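Local coordinates for nucleocapsid (PDB 4AKL), which binds single- and double-stranded RNA, probably packages the viral genome, and is thought to have a sequence-independent DNA endonuclease activity, at residues A[80-83]-A[87-90]; A[93-98]-A[130-135]; A[104-109]-A[310-315]; A[124-129]-A[306-311]; A[389-394]-A[464-469]. One frame throughout, in Å; residues are numbered along the deposited sequence.

Overall arrangement
The five contacts form one network in the helical body of the nucleocapsid, with helix 306-316, part of interactions 3 and 4 and touched by the other three, as the common neighbour. Interactions 3 and 4 share Ser310 and Tyr311 and have centres about 9 Å apart. Interaction 2, about 9 Å from interaction 4 between centres, joins helices 86-98 and 120-136 beside it. Helix 86-98 then runs back to interaction 1, where Tyr311 OH lies 2.7 Å from Ala83 O, a probable hydrogen bond. Interaction 5 adjoins this group: its centre is about 11 Å from that of interaction 1, and Phe466 packs on Ala83. No ligand or metal marks a functional site here.

Interaction 1 of 5, residues A[80-83]-A[87-90]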
# COMPACT_ATOMS: atom_id res chain seq x y z
N CYS A 80 -7.90 -11.39 -10.62
CA CYS A 80 -6.83 -11.15 -11.59
C CYS A 80 -7.44 -10.92 -12.97
O CYS A 80 -7.04 -10.00 -13.69
CB CYS A 80 -5.84 -12.33 -11.63
SG CYS A 80 -4.87 -12.54 -10.12
N ALA A 81 -8.42 -11.74 -13.34
CA ALA A 81 -9.08 -11.54 -14.64
C ALA A 81 -9.79 -10.19 -14.66
O ALA A 81 -9.73 -9.46 -15.66
CB ALA A 81 -10.02 -12.64 -14.94
N TRP A 82 -10.47 -9.84 -13.58
CA TRP A 82 -11.13 -8.53 -13.51
C TRP A 82 -10.12 -7.36 -13.66
O TRP A 82 -10.37 -6.39 -14.39
CB TRP A 82 -11.91 -8.42 -12.20
CG TRP A 82 -12.53 -7.06 -11.89
CD1 TRP A 82 -12.11 -6.18 -10.93
CD2 TRP A 82 -13.67 -6.45 -12.52
NE1 TRP A 82 -12.91 -5.08 -10.91
CE2 TRP A 82 -13.88 -5.20 -11.87
CE3 TRP A 82 -14.54 -6.83 -13.56
CZ2 TRP A 82 -14.91 -4.32 -12.25
CZ3 TRP A 82 -15.57 -5.97 -13.92
CH2 TRP A 82 -15.75 -4.73 -13.27
N ALA A 83 -8.99 -7.47 -12.97
CA ALA A 83 -7.93 -6.46 -12.98
C ALA A 83 -7.26 -6.31 -14.37
O ALA A 83 -6.66 -5.31 -14.63
CB ALA A 83 -6.88 -6.77 -11.87
N GLY A 87 -12.34 -3.87 -19.99
CA GLY A 87 -13.02 -2.70 -19.36
C GLY A 87 -12.22 -1.95 -18.32
O GLY A 87 -12.14 -0.70 -18.33
N ILE A 88 -11.60 -2.71 -17.43
CA ILE A 88 -10.77 -2.12 -16.36
C ILE A 88 -9.42 -1.58 -16.93
O ILE A 88 -8.97 -0.50 -16.57
CB ILE A 88 -10.59 -3.12 -15.22
CG1 ILE A 88 -11.95 -3.37 -14.55
CG2 ILE A 88 -9.51 -2.64 -14.25
CD1 ILE A 88 -12.50 -2.16 -13.79
N VAL A 89 -8.79 -2.31 -17.83
CA VAL A 89 -7.61 -1.78 -18.56
C VAL A 89 -7.87 -0.40 -19.21
O VAL A 89 -7.04 0.54 -19.05
CB VAL A 89 -7.04 -2.82 -19.56
CG1 VAL A 89 -6.02 -2.17 -20.58
CG2 VAL A 89 -6.34 -3.96 -18.78
N LYS A 90 -8.99 -0.25 -19.93
CA LYS A 90 -9.32 1.03 -20.54
C LYS A 90 -9.60 2.12 -19.51
O LYS A 90 -9.04 3.19 -19.55
CB LYS A 90 -10.54 0.94 -21.46
CG LYS A 90 -10.22 0.52 -22.88
CD LYS A 90 -11.46 0.49 -23.77
CE LYS A 90 -12.25 -0.81 -23.62
NZ LYS A 90 -13.68 -0.66 -24.17
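The indole of Trp82 and the branched side chain of Ile88 meet nearly at right angles, the aliphatic chain coming down over one face of the six-membered ring. Ile88 CG1 lies 3.9 Å from the centroid of that Trp82 ring and only 17° off its normal, a well-centred CH-pi contact. The terminal methyl continues outward, with Ile88 CD1 3.6 Å from Trp82 CZ2. What places the indole here is its first torsion: with CG opposite the backbone N (chi1 173°), the ring swings beside its own carbonyl and toward the following helix. The Trp82 carbonyl itself also takes part, its O atom lying 3.4 Å from Ile88 CB while accepting a hydrogen bond from Ser85 in the connecting turn. The indole NE1 donates to the carbonyl of Phe139, a bond that restrains the rotation of the ring. Ala83 turns its methyl away from segment 87-90 and offers its carbonyl, Ala83 O being 3.9 Å from Ile88 CG2; the same oxygen is hydrogen-bonded by Tyr311 OH of helix 306-316. This CH-pi packing of an isoleucine on a tryptophan face fills the corner between helices 77-83 and 86-98, a tight helix-to-helix turn in a mainly helical protein.

Interaction 2 of 5, residues A[93-98]-A[130-135]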
# COMPACT_ATOMS: atom_id res chain seq x y z
N LEU A 93 -6.36 2.98 -17.27
CA LEU A 93 -5.34 3.82 -17.96
C LEU A 93 -5.89 5.20 -18.24
O LEU A 93 -5.22 6.25 -17.96
CB LEU A 93 -4.87 3.17 -19.25
CG LEU A 93 -3.98 1.96 -19.08
CD1 LEU A 93 -3.89 1.25 -20.40
CD2 LEU A 93 -2.55 2.33 -18.48
N GLU A 94 -7.11 5.25 -18.77
CA GLU A 94 -7.72 6.57 -19.08
C GLU A 94 -7.80 7.45 -17.82
O GLU A 94 -7.61 8.66 -17.90
CB GLU A 94 -9.09 6.41 -19.76
CG GLU A 94 -9.79 7.73 -20.31
CD GLU A 94 -8.97 8.58 -21.36
OE1 GLU A 94 -7.87 8.17 -21.84
OE2 GLU A 94 -9.44 9.69 -21.69
N TRP A 95 -8.03 6.84 -16.66
CA TRP A 95 -8.15 7.64 -15.45
C TRP A 95 -6.94 8.62 -15.24
O TRP A 95 -7.14 9.78 -14.88
CB TRP A 95 -8.36 6.75 -14.25
CG TRP A 95 -8.68 7.51 -12.97
CD1 TRP A 95 -9.91 7.76 -12.46
CD2 TRP A 95 -7.74 8.09 -12.05
NE1 TRP A 95 -9.81 8.48 -11.28
CE2 TRP A 95 -8.48 8.68 -11.00
CE3 TRP A 95 -6.34 8.17 -12.01
CZ2 TRP A 95 -7.87 9.36 -9.92
CZ3 TRP A 95 -5.72 8.87 -10.92
CH2 TRP A 95 -6.49 9.43 -9.90
N PHE A 96 -5.72 8.15 -15.47
CA PHE A 96 -4.51 9.00 -15.33
C PHE A 96 -4.51 10.19 -16.29
O PHE A 96 -4.10 11.28 -15.93
CB PHE A 96 -3.22 8.12 -15.45
CG PHE A 96 -3.08 7.22 -14.29
CD1 PHE A 96 -2.55 7.70 -13.11
CD2 PHE A 96 -3.56 5.90 -14.34
CE1 PHE A 96 -2.44 6.87 -11.98
CE2 PHE A 96 -3.47 5.08 -13.23
CZ PHE A 96 -2.91 5.55 -12.06
N GLU A 97 -5.02 9.96 -17.49
CA GLU A 97 -5.18 11.01 -18.49
C GLU A 97 -6.19 12.08 -18.05
O GLU A 97 -5.97 13.27 -18.28
CB GLU A 97 -5.64 10.39 -19.81
CG GLU A 97 -4.95 10.98 -21.03
CD GLU A 97 -3.53 10.53 -21.11
OE1 GLU A 97 -3.31 9.31 -21.39
OE2 GLU A 97 -2.62 11.39 -20.90
N LYS A 98 -7.29 11.66 -17.44
CA LYS A 98 -8.35 12.60 -16.94
C LYS A 98 -8.05 13.23 -15.56
O LYS A 98 -8.73 14.18 -15.18
CB LYS A 98 -9.72 11.89 -16.85
CG LYS A 98 -10.28 11.46 -18.19
CD LYS A 98 -11.27 10.26 -18.08
CE LYS A 98 -12.55 10.62 -17.34
NZ LYS A 98 -13.61 9.57 -17.51
N ALA A 130 -5.48 6.81 -4.95
CA ALA A 130 -5.75 5.38 -5.12
C ALA A 130 -7.20 5.04 -4.80
O ALA A 130 -7.82 4.26 -5.48
CB ALA A 130 -4.81 4.55 -4.25
N LEU A 131 -7.72 5.63 -3.76
CA LEU A 131 -9.12 5.42 -3.43
C LEU A 131 -10.03 6.06 -4.51
O LEU A 131 -11.01 5.44 -4.95
CB LEU A 131 -9.43 5.93 -2.05
CG LEU A 131 -8.73 5.21 -0.90
CD1 LEU A 131 -8.81 6.09 0.45
CD2 LEU A 131 -9.26 3.75 -0.65
N LYS A 132 -9.69 7.26 -4.95
CA LYS A 132 -10.44 7.90 -6.02
C LYS A 132 -10.48 7.07 -7.31
O LYS A 132 -11.55 6.89 -7.90
CB LYS A 132 -9.88 9.29 -6.31
CG LYS A 132 -10.72 10.12 -7.35
CD LYS A 132 -10.31 11.61 -7.34
CE LYS A 132 -10.81 12.37 -8.61
NZ LYS A 132 -12.21 12.08 -8.88
N TRP A 133 -9.31 6.58 -7.74
CA TRP A 133 -9.18 5.76 -8.90
C TRP A 133 -10.12 4.57 -8.78
O TRP A 133 -10.88 4.31 -9.71
CB TRP A 133 -7.74 5.31 -9.04
CG TRP A 133 -7.40 4.41 -10.16
CD1 TRP A 133 -6.95 4.77 -11.41
CD2 TRP A 133 -7.44 3.00 -10.13
NE1 TRP A 133 -6.71 3.65 -12.17
CE2 TRP A 133 -7.00 2.54 -11.42
CE3 TRP A 133 -7.80 2.07 -9.17
CZ2 TRP A 133 -6.91 1.17 -11.74
CZ3 TRP A 133 -7.71 0.69 -9.49
CH2 TRP A 133 -7.27 0.27 -10.77
N ARG A 134 -10.07 3.87 -7.64
CA ARG A 134 -10.93 2.73 -7.40
C ARG A 134 -12.45 3.08 -7.51
O ARG A 134 -13.19 2.40 -8.19
CB ARG A 134 -10.65 2.11 -6.03
CG ARG A 134 -9.35 1.40 -5.97
CD ARG A 134 -8.94 1.08 -4.60
NE ARG A 134 -7.78 0.13 -4.61
CZ ARG A 134 -7.82 -1.19 -4.40
NH1 ARG A 134 -8.97 -1.82 -4.12
NH2 ARG A 134 -6.69 -1.89 -4.42
N LYS A 135 -12.86 4.16 -6.84
CA LYS A 135 -14.22 4.66 -6.92
C LYS A 135 -14.64 5.05 -8.37
O LYS A 135 -15.67 4.61 -8.86
CB LYS A 135 -14.42 5.88 -6.00
CG LYS A 135 -14.59 5.55 -4.47
CD LYS A 135 -15.58 6.55 -3.76
CE LYS A 135 -17.07 6.34 -4.20
NZ LYS A 135 -18.13 7.10 -3.37
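Helices 93-98 and 130-135 approach to 10.7 Å between axes with their directions 120° apart, and their backbones come nearest where Trp95 faces Trp133. The two indoles form an edge-to-face (T-shaped) pair: the edge of Trp133 points at the face of Trp95, with the five-membered ring planes at 77°. Trp133 CD1 does the touching, 3.5 Å from Trp95 CD2, and is displaced toward the rim of that ring. Trp133 CA follows over the same five-membered ring as a CH-pi donor, 3.9 Å from its centroid. Phe96 completes an aromatic cluster between the two helices of this mainly helical fold, its CE2 atom 3.7 Å from Trp133 NE1 in an oblique meeting. That NE1 is bonded to the carbonyl of Gly92, so the indole is tied back to the helix it packs against. At the outer border, Lys132 CG sits at the edge of the Trp95 ring, 3.9 Å from CZ2. Asp136 binds both polar ends there, accepting from Trp95 NE1 and forming a salt bridge with Lys132 NZ.

Interaction 3 of 5, residues A[104-109]-A[310-315]; sequences KSWDES and SYYWLY
Asp107 and Tyr312 each carry CG opposite their own backbone N (chi1 near 175° in both), and these extended torsions send the carboxylate and the phenol across the gap until they meet. Tyr312 OH donates to Asp107 OD1 at 2.7 Å, and OD1 accepts with its anti lone pair, the one facing away from OD2. The carboxylate plane stands almost perpendicular to the tyrosine ring, whose edge OD1 approaches near the ring plane. The same oxygen forms a salt bridge with Lys316, so two donors grip a single buried acceptor. Trp106 differs: its CG lies between backbone N and carbonyl carbon (chi1 44°), which brings the six-membered end of the indole over the face of the phenol. Here the short helix 104-107 is fastened to helix 306-316 by combined polar and aromatic contacts. The indole edge points into the Tyr312 face in an edge-to-face pair with centroids 4.8 Å apart and planes at 67°. Trp106 CZ3 stands nearly over the centre of the phenol, 3.6 Å from Tyr312 CZ. At the far end of the indole, NE1 donates to Asn125 OD1 of helix 120-136. Tyr315, one turn on, brings its ring edge near the carboxylate, with CE2 4.4 Å from Asp107 OD1.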
# COMPACT_ATOMS: atom_id res chain seq x y z
N LYS A 104 -0.30 15.39 -9.48
CA LYS A 104 0.91 16.09 -9.90
C LYS A 104 1.98 16.18 -8.78
O LYS A 104 3.17 16.25 -9.07
CB LYS A 104 0.56 17.50 -10.47
CG LYS A 104 0.02 18.50 -9.48
CD LYS A 104 0.12 20.00 -9.94
CE LYS A 104 -0.99 20.44 -10.93
NZ LYS A 104 -1.46 21.88 -10.66
N SER A 105 1.56 16.15 -7.51
CA SER A 105 2.50 16.33 -6.39
C SER A 105 3.60 15.25 -6.35
O SER A 105 4.76 15.54 -5.99
CB SER A 105 1.76 16.46 -5.02
OG SER A 105 1.10 15.27 -4.64
N TRP A 106 3.24 14.03 -6.74
CA TRP A 106 4.18 12.92 -6.89
C TRP A 106 4.52 12.60 -8.34
O TRP A 106 5.69 12.29 -8.64
CB TRP A 106 3.69 11.65 -6.15
CG TRP A 106 2.24 11.26 -6.28
CD1 TRP A 106 1.18 11.79 -5.59
CD2 TRP A 106 1.71 10.25 -7.10
NE1 TRP A 106 0.02 11.18 -5.96
CE2 TRP A 106 0.32 10.22 -6.89
CE3 TRP A 106 2.27 9.37 -8.01
CZ2 TRP A 106 -0.52 9.34 -7.54
CZ3 TRP A 106 1.44 8.50 -8.68
CH2 TRP A 106 0.06 8.48 -8.43
N ASP A 107 3.54 12.63 -9.24
CA ASP A 107 3.76 12.28 -10.65
C ASP A 107 4.77 13.21 -11.36
O ASP A 107 5.67 12.73 -12.06
CB ASP A 107 2.40 12.22 -11.41
CG ASP A 107 2.55 12.00 -12.93
OD1 ASP A 107 3.19 10.99 -13.36
OD2 ASP A 107 1.98 12.86 -13.70
N GLU A 108 4.63 14.51 -11.18
CA GLU A 108 5.55 15.48 -11.79
C GLU A 108 6.92 15.55 -11.07
O GLU A 108 7.87 16.20 -11.53
CB GLU A 108 4.89 16.88 -11.88
CG GLU A 108 3.86 16.95 -13.01
CD GLU A 108 3.29 18.36 -13.25
OE1 GLU A 108 3.62 19.33 -12.51
OE2 GLU A 108 2.49 18.49 -14.21
N SER A 109 7.01 14.87 -9.93
CA SER A 109 8.26 14.77 -9.16
C SER A 109 8.83 13.37 -9.22
O SER A 109 9.72 13.08 -8.45
CB SER A 109 8.00 15.16 -7.70
OG SER A 109 7.79 16.55 -7.66
N SER A 310 0.28 -0.42 -9.94
CA SER A 310 0.52 -1.13 -11.17
C SER A 310 -0.02 -0.43 -12.44
O SER A 310 0.64 -0.45 -13.49
CB SER A 310 0.07 -2.60 -11.06
OG SER A 310 0.96 -3.32 -10.13
N TYR A 311 -1.21 0.19 -12.32
CA TYR A 311 -1.81 0.91 -13.43
C TYR A 311 -1.06 2.24 -13.70
O TYR A 311 -0.91 2.66 -14.88
CB TYR A 311 -3.32 1.13 -13.20
CG TYR A 311 -4.15 0.07 -13.87
CD1 TYR A 311 -4.45 0.16 -15.20
CD2 TYR A 311 -4.60 -1.05 -13.18
CE1 TYR A 311 -5.20 -0.82 -15.85
CE2 TYR A 311 -5.34 -2.03 -13.81
CZ TYR A 311 -5.64 -1.92 -15.14
OH TYR A 311 -6.33 -2.90 -15.75
N TYR A 312 -0.57 2.87 -12.64
CA TYR A 312 0.23 4.05 -12.78
C TYR A 312 1.48 3.74 -13.64
O TYR A 312 1.88 4.54 -14.50
CB TYR A 312 0.63 4.58 -11.42
CG TYR A 312 1.55 5.74 -11.50
CD1 TYR A 312 1.15 6.93 -12.09
CD2 TYR A 312 2.84 5.66 -10.99
CE1 TYR A 312 2.01 8.03 -12.17
CE2 TYR A 312 3.74 6.78 -11.07
CZ TYR A 312 3.31 7.94 -11.66
OH TYR A 312 4.17 9.03 -11.75
N TRP A 313 2.10 2.57 -13.41
CA TRP A 313 3.32 2.21 -14.13
C TRP A 313 3.01 1.92 -15.57
O TRP A 313 3.78 2.31 -16.45
CB TRP A 313 4.09 1.06 -13.44
CG TRP A 313 4.61 1.47 -12.06
CD1 TRP A 313 5.12 2.71 -11.70
CD2 TRP A 313 4.63 0.68 -10.89
NE1 TRP A 313 5.47 2.72 -10.38
CE2 TRP A 313 5.18 1.47 -9.85
CE3 TRP A 313 4.26 -0.64 -10.61
CZ2 TRP A 313 5.36 1.00 -8.58
CZ3 TRP A 313 4.43 -1.11 -9.35
CH2 TRP A 313 4.97 -0.29 -8.33
N LEU A 314 1.90 1.25 -15.83
CA LEU A 314 1.44 1.11 -17.20
C LEU A 314 1.27 2.47 -17.87
O LEU A 314 1.79 2.69 -18.97
CB LEU A 314 0.12 0.41 -17.26
CG LEU A 314 -0.03 -1.03 -16.86
CD1 LEU A 314 -1.49 -1.43 -17.18
CD2 LEU A 314 1.00 -1.95 -17.57
N TYR A 315 0.58 3.39 -17.20
CA TYR A 315 0.39 4.74 -17.73
C TYR A 315 1.75 5.39 -18.02
O TYR A 315 2.00 5.82 -19.14
CB TYR A 315 -0.52 5.55 -16.80
CG TYR A 315 -0.39 6.99 -16.96
CD1 TYR A 315 -1.04 7.67 -18.00
CD2 TYR A 315 0.37 7.71 -16.08
CE1 TYR A 315 -0.92 9.08 -18.13
CE2 TYR A 315 0.50 9.11 -16.22
CZ TYR A 315 -0.14 9.77 -17.24
OH TYR A 315 0.01 11.15 -17.33

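Interaction 4 of 5, residues A[124-129]-A[306-311]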
# COMPACT_ATOMS: atom_id res chain seq x y z
N PHE A 124 0.23 11.25 1.24
CA PHE A 124 -1.22 11.38 1.45
C PHE A 124 -1.97 11.51 0.15
O PHE A 124 -2.99 10.85 -0.02
CB PHE A 124 -1.57 12.55 2.34
CG PHE A 124 -1.24 12.34 3.79
CD1 PHE A 124 -1.10 11.06 4.35
CD2 PHE A 124 -1.09 13.43 4.61
CE1 PHE A 124 -0.81 10.92 5.71
CE2 PHE A 124 -0.80 13.27 5.96
CZ PHE A 124 -0.66 12.00 6.50
N ASN A 125 -1.45 12.33 -0.78
CA ASN A 125 -2.06 12.52 -2.07
C ASN A 125 -2.16 11.20 -2.85
O ASN A 125 -3.18 10.94 -3.50
CB ASN A 125 -1.28 13.58 -2.86
CG ASN A 125 -1.87 13.86 -4.26
OD1 ASN A 125 -1.82 13.01 -5.16
ND2 ASN A 125 -2.41 15.06 -4.44
N TYR A 126 -1.12 10.36 -2.77
CA TYR A 126 -1.13 9.11 -3.48
C TYR A 126 -2.22 8.19 -2.90
O TYR A 126 -2.92 7.54 -3.62
CB TYR A 126 0.27 8.42 -3.38
CG TYR A 126 0.25 6.94 -3.67
CD1 TYR A 126 -0.00 6.04 -2.69
CD2 TYR A 126 0.49 6.46 -4.94
CE1 TYR A 126 -0.01 4.65 -2.95
CE2 TYR A 126 0.47 5.06 -5.23
CZ TYR A 126 0.22 4.16 -4.22
OH TYR A 126 0.21 2.76 -4.42
N GLN A 127 -2.35 8.13 -1.58
CA GLN A 127 -3.36 7.26 -0.96
C GLN A 127 -4.75 7.72 -1.36
O GLN A 127 -5.59 6.89 -1.73
CB GLN A 127 -3.22 7.20 0.57
CG GLN A 127 -1.85 6.62 1.05
CD GLN A 127 -1.61 5.13 0.71
OE1 GLN A 127 -2.55 4.36 0.43
NE2 GLN A 127 -0.34 4.73 0.74
N GLN A 128 -4.98 9.02 -1.33
CA GLN A 128 -6.31 9.55 -1.71
C GLN A 128 -6.57 9.30 -3.18
O GLN A 128 -7.72 8.99 -3.57
CB GLN A 128 -6.43 11.06 -1.37
CG GLN A 128 -6.29 11.37 0.14
CD GLN A 128 -7.11 10.36 1.07
OE1 GLN A 128 -6.53 9.61 1.91
NE2 GLN A 128 -8.41 10.33 0.88
N ALA A 129 -5.52 9.46 -4.00
CA ALA A 129 -5.64 9.20 -5.41
C ALA A 129 -6.03 7.73 -5.72
O ALA A 129 -6.80 7.48 -6.61
CB ALA A 129 -4.38 9.61 -6.17
N THR A 306 -1.41 -2.01 -4.64
CA THR A 306 -0.84 -2.85 -5.66
C THR A 306 -1.46 -2.62 -7.02
O THR A 306 -0.76 -2.46 -8.00
CB THR A 306 -0.92 -4.35 -5.24
OG1 THR A 306 -0.11 -4.53 -4.08
CG2 THR A 306 -0.43 -5.35 -6.34
N VAL A 307 -2.77 -2.58 -7.08
CA VAL A 307 -3.38 -2.41 -8.35
C VAL A 307 -3.23 -0.97 -8.87
O VAL A 307 -2.96 -0.77 -10.05
CB VAL A 307 -4.85 -2.94 -8.34
CG1 VAL A 307 -5.76 -2.03 -7.55
CG2 VAL A 307 -5.34 -3.08 -9.81
N PHE A 308 -3.36 0.02 -7.98
CA PHE A 308 -3.23 1.42 -8.39
C PHE A 308 -1.86 1.72 -8.94
O PHE A 308 -1.71 2.31 -10.04
CB PHE A 308 -3.57 2.36 -7.23
CG PHE A 308 -3.47 3.81 -7.58
CD1 PHE A 308 -4.32 4.38 -8.52
CD2 PHE A 308 -2.51 4.61 -7.01
CE1 PHE A 308 -4.24 5.68 -8.86
CE2 PHE A 308 -2.40 5.90 -7.32
CZ PHE A 308 -3.26 6.48 -8.25
N SER A 309 -0.84 1.35 -8.15
CA SER A 309 0.52 1.57 -8.54
C SER A 309 0.79 0.80 -9.81
O SER A 309 1.42 1.30 -10.70
CB SER A 309 1.51 1.19 -7.40
OG SER A 309 1.67 2.21 -6.42
N SER A 310 0.28 -0.42 -9.94
CA SER A 310 0.52 -1.13 -11.17
C SER A 310 -0.02 -0.43 -12.44
O SER A 310 0.64 -0.45 -13.49
CB SER A 310 0.07 -2.60 -11.06
OG SER A 310 0.96 -3.32 -10.13
N TYR A 311 -1.21 0.19 -12.32
CA TYR A 311 -1.81 0.91 -13.43
C TYR A 311 -1.06 2.24 -13.70
O TYR A 311 -0.91 2.66 -14.88
CB TYR A 311 -3.32 1.13 -13.20
CG TYR A 311 -4.15 0.07 -13.87
CD1 TYR A 311 -4.45 0.16 -15.20
CD2 TYR A 311 -4.60 -1.05 -13.18
CE1 TYR A 311 -5.20 -0.82 -15.85
CE2 TYR A 311 -5.34 -2.03 -13.81
CZ TYR A 311 -5.64 -1.92 -15.14
OH TYR A 311 -6.33 -2.90 -15.75
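Tyr126 meets Ser309 through a direct hydrogen bond and Phe308 through its ring. The polar link is short: Tyr126 OH donates to Ser309 OG at 2.5 Å, and the serine oxygen lies near the plane of the phenol, at its edge. Both hydroxyls have a second partner, since Tyr126 OH is also bonded to Asp305 N and Ser309 OG to the carbonyl of Pro377. A buried relay of hydrogen bonds therefore runs through the contact and satisfies both oxygens.

Among the aromatic contacts, the edge of Phe308 is turned toward the face of Tyr126 in an offset edge-to-face pair, with ring planes at 61° and Phe308 CD2 3.5 Å from Tyr126 CE2. The two side chains run antiparallel past one another, each reaching toward the other's helix because its CG is anti to its backbone N (chi1 -180° for Phe308).

The aliphatic part is small. Ala129 CB touches Phe308 CZ at 3.9 Å, and the alanine carbonyl carbon lies over one phenylalanine face. Trp133 meets Phe308 edge-to-face as well, extending the aromatic core. Segments 124-129 and 306-311, their axes 10.9 Å apart and directions at 100°, cross nearly at right angles where helix 120-136 meets helix 306-316 at the heart of this mainly helical fold.

Interaction 5 of 5, residues A[389-394]-A[464-469]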
# COMPACT_ATOMS: atom_id res chain seq x y z
N GLY A 389 3.04 -8.12 -11.75
CA GLY A 389 2.87 -9.51 -12.13
C GLY A 389 1.60 -10.13 -11.51
O GLY A 389 0.90 -10.86 -12.17
N VAL A 390 1.31 -9.87 -10.25
CA VAL A 390 0.08 -10.42 -9.68
C VAL A 390 -1.18 -9.80 -10.33
O VAL A 390 -2.18 -10.48 -10.49
CB VAL A 390 0.03 -10.34 -8.12
CG1 VAL A 390 -0.13 -8.90 -7.65
CG2 VAL A 390 -1.07 -11.21 -7.60
N CYS A 391 -1.12 -8.54 -10.75
CA CYS A 391 -2.30 -7.94 -11.40
C CYS A 391 -2.58 -8.39 -12.84
O CYS A 391 -3.74 -8.58 -13.24
CB CYS A 391 -2.13 -6.44 -11.42
SG CYS A 391 -2.00 -5.59 -9.87
N PHE A 392 -1.49 -8.51 -13.64
CA PHE A 392 -1.57 -8.68 -15.10
C PHE A 392 -0.87 -9.92 -15.65
O PHE A 392 -0.97 -10.20 -16.85
CB PHE A 392 -0.92 -7.50 -15.82
CG PHE A 392 -1.29 -6.14 -15.26
CD1 PHE A 392 -2.61 -5.78 -15.05
CD2 PHE A 392 -0.32 -5.20 -15.01
CE1 PHE A 392 -2.91 -4.53 -14.56
CE2 PHE A 392 -0.63 -3.96 -14.51
CZ PHE A 392 -1.91 -3.64 -14.30
N GLY A 393 -0.17 -10.65 -14.78
CA GLY A 393 0.66 -11.76 -15.22
C GLY A 393 0.38 -13.17 -14.79
O GLY A 393 1.10 -14.04 -15.20
N THR A 394 -0.65 -13.40 -13.97
CA THR A 394 -1.01 -14.78 -13.60
C THR A 394 -1.86 -15.39 -14.68
O THR A 394 -1.95 -16.63 -14.79
CB THR A 394 -1.75 -14.84 -12.28
OG1 THR A 394 -3.07 -14.25 -12.42
CG2 THR A 394 -0.95 -14.14 -11.16
N SER A 464 -6.78 -10.83 -0.16
CA SER A 464 -6.62 -10.73 -1.58
C SER A 464 -5.56 -9.68 -1.84
O SER A 464 -5.45 -8.70 -1.05
CB SER A 464 -7.92 -10.31 -2.24
OG SER A 464 -7.73 -9.84 -3.57
N PRO A 465 -4.77 -9.85 -2.93
CA PRO A 465 -3.86 -8.80 -3.36
C PRO A 465 -4.52 -7.52 -3.88
O PRO A 465 -3.84 -6.50 -3.97
CB PRO A 465 -3.03 -9.46 -4.50
CG PRO A 465 -3.77 -10.62 -4.92
CD PRO A 465 -4.64 -11.06 -3.76
N PHE A 466 -5.85 -7.58 -4.20
CA PHE A 466 -6.57 -6.46 -4.77
C PHE A 466 -7.31 -5.58 -3.78
O PHE A 466 -7.99 -4.68 -4.19
CB PHE A 466 -7.49 -6.96 -5.87
CG PHE A 466 -6.74 -7.66 -6.93
CD1 PHE A 466 -6.05 -6.94 -7.87
CD2 PHE A 466 -6.67 -9.04 -6.95
CE1 PHE A 466 -5.26 -7.61 -8.88
CE2 PHE A 466 -5.90 -9.69 -7.93
CZ PHE A 466 -5.20 -8.95 -8.91
N GLN A 467 -7.14 -5.86 -2.50
CA GLN A 467 -7.65 -5.02 -1.43
C GLN A 467 -6.70 -3.89 -1.12
O GLN A 467 -5.52 -4.07 -1.17
CB GLN A 467 -7.89 -5.84 -0.15
CG GLN A 467 -9.17 -6.60 -0.20
CD GLN A 467 -9.23 -7.78 0.74
OE1 GLN A 467 -8.20 -8.29 1.24
NE2 GLN A 467 -10.45 -8.25 0.98
N ASN A 468 -7.24 -2.73 -0.81
CA ASN A 468 -6.47 -1.57 -0.34
C ASN A 468 -6.70 -1.55 1.14
O ASN A 468 -7.88 -1.64 1.59
CB ASN A 468 -6.93 -0.30 -1.05
CG ASN A 468 -6.44 1.02 -0.37
OD1 ASN A 468 -6.64 1.26 0.84
ND2 ASN A 468 -5.83 1.88 -1.17
N ALA A 469 -5.63 -1.42 1.92
CA ALA A 469 -5.77 -1.49 3.39
C ALA A 469 -5.34 -0.19 4.08
O ALA A 469 -5.07 -0.20 5.30
CB ALA A 469 -4.98 -2.70 3.95
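A type I beta turn from Ser464 to Gln467, reinforced by an ST turn, holds Pro465 and Phe466 against Val390 and Cys391 near the C-terminal end of helix 385-392. The bond that defines the ST turn is nearly straight: Phe466 N donates to Ser464 OG at 3.0 Å, with an N-H...O angle of 165°. Ser464 OG is also bonded to the carbonyl of Asn144. Across the gap everything is apolar or weakly polar, with no hydrogen bond between the two segments. Val390 carries CG1 between its backbone N and carbonyl carbon (chi1 70°), and the same rotation leaves CG2, the branch that touches, opposite the backbone N and facing the proline, 3.8 Å from Pro465 CG. Phe466 points its ring end at the helix backbone. Its CZ is 3.7 Å from Val390 O, and its edge faces Cys391, with CE1 3.9 Å from Cys391 CA. The ring is shared with helix 77-83, being touched by Glu79, Cys80 and Ala83, while Phe466 O accepts from Arg134 NH1 of helix 120-136. The sulfur adds a loose sulfur-aromatic contact, approaching obliquely rather than over the face, with Cys391 SG 4.0 Å from Phe466 CE1.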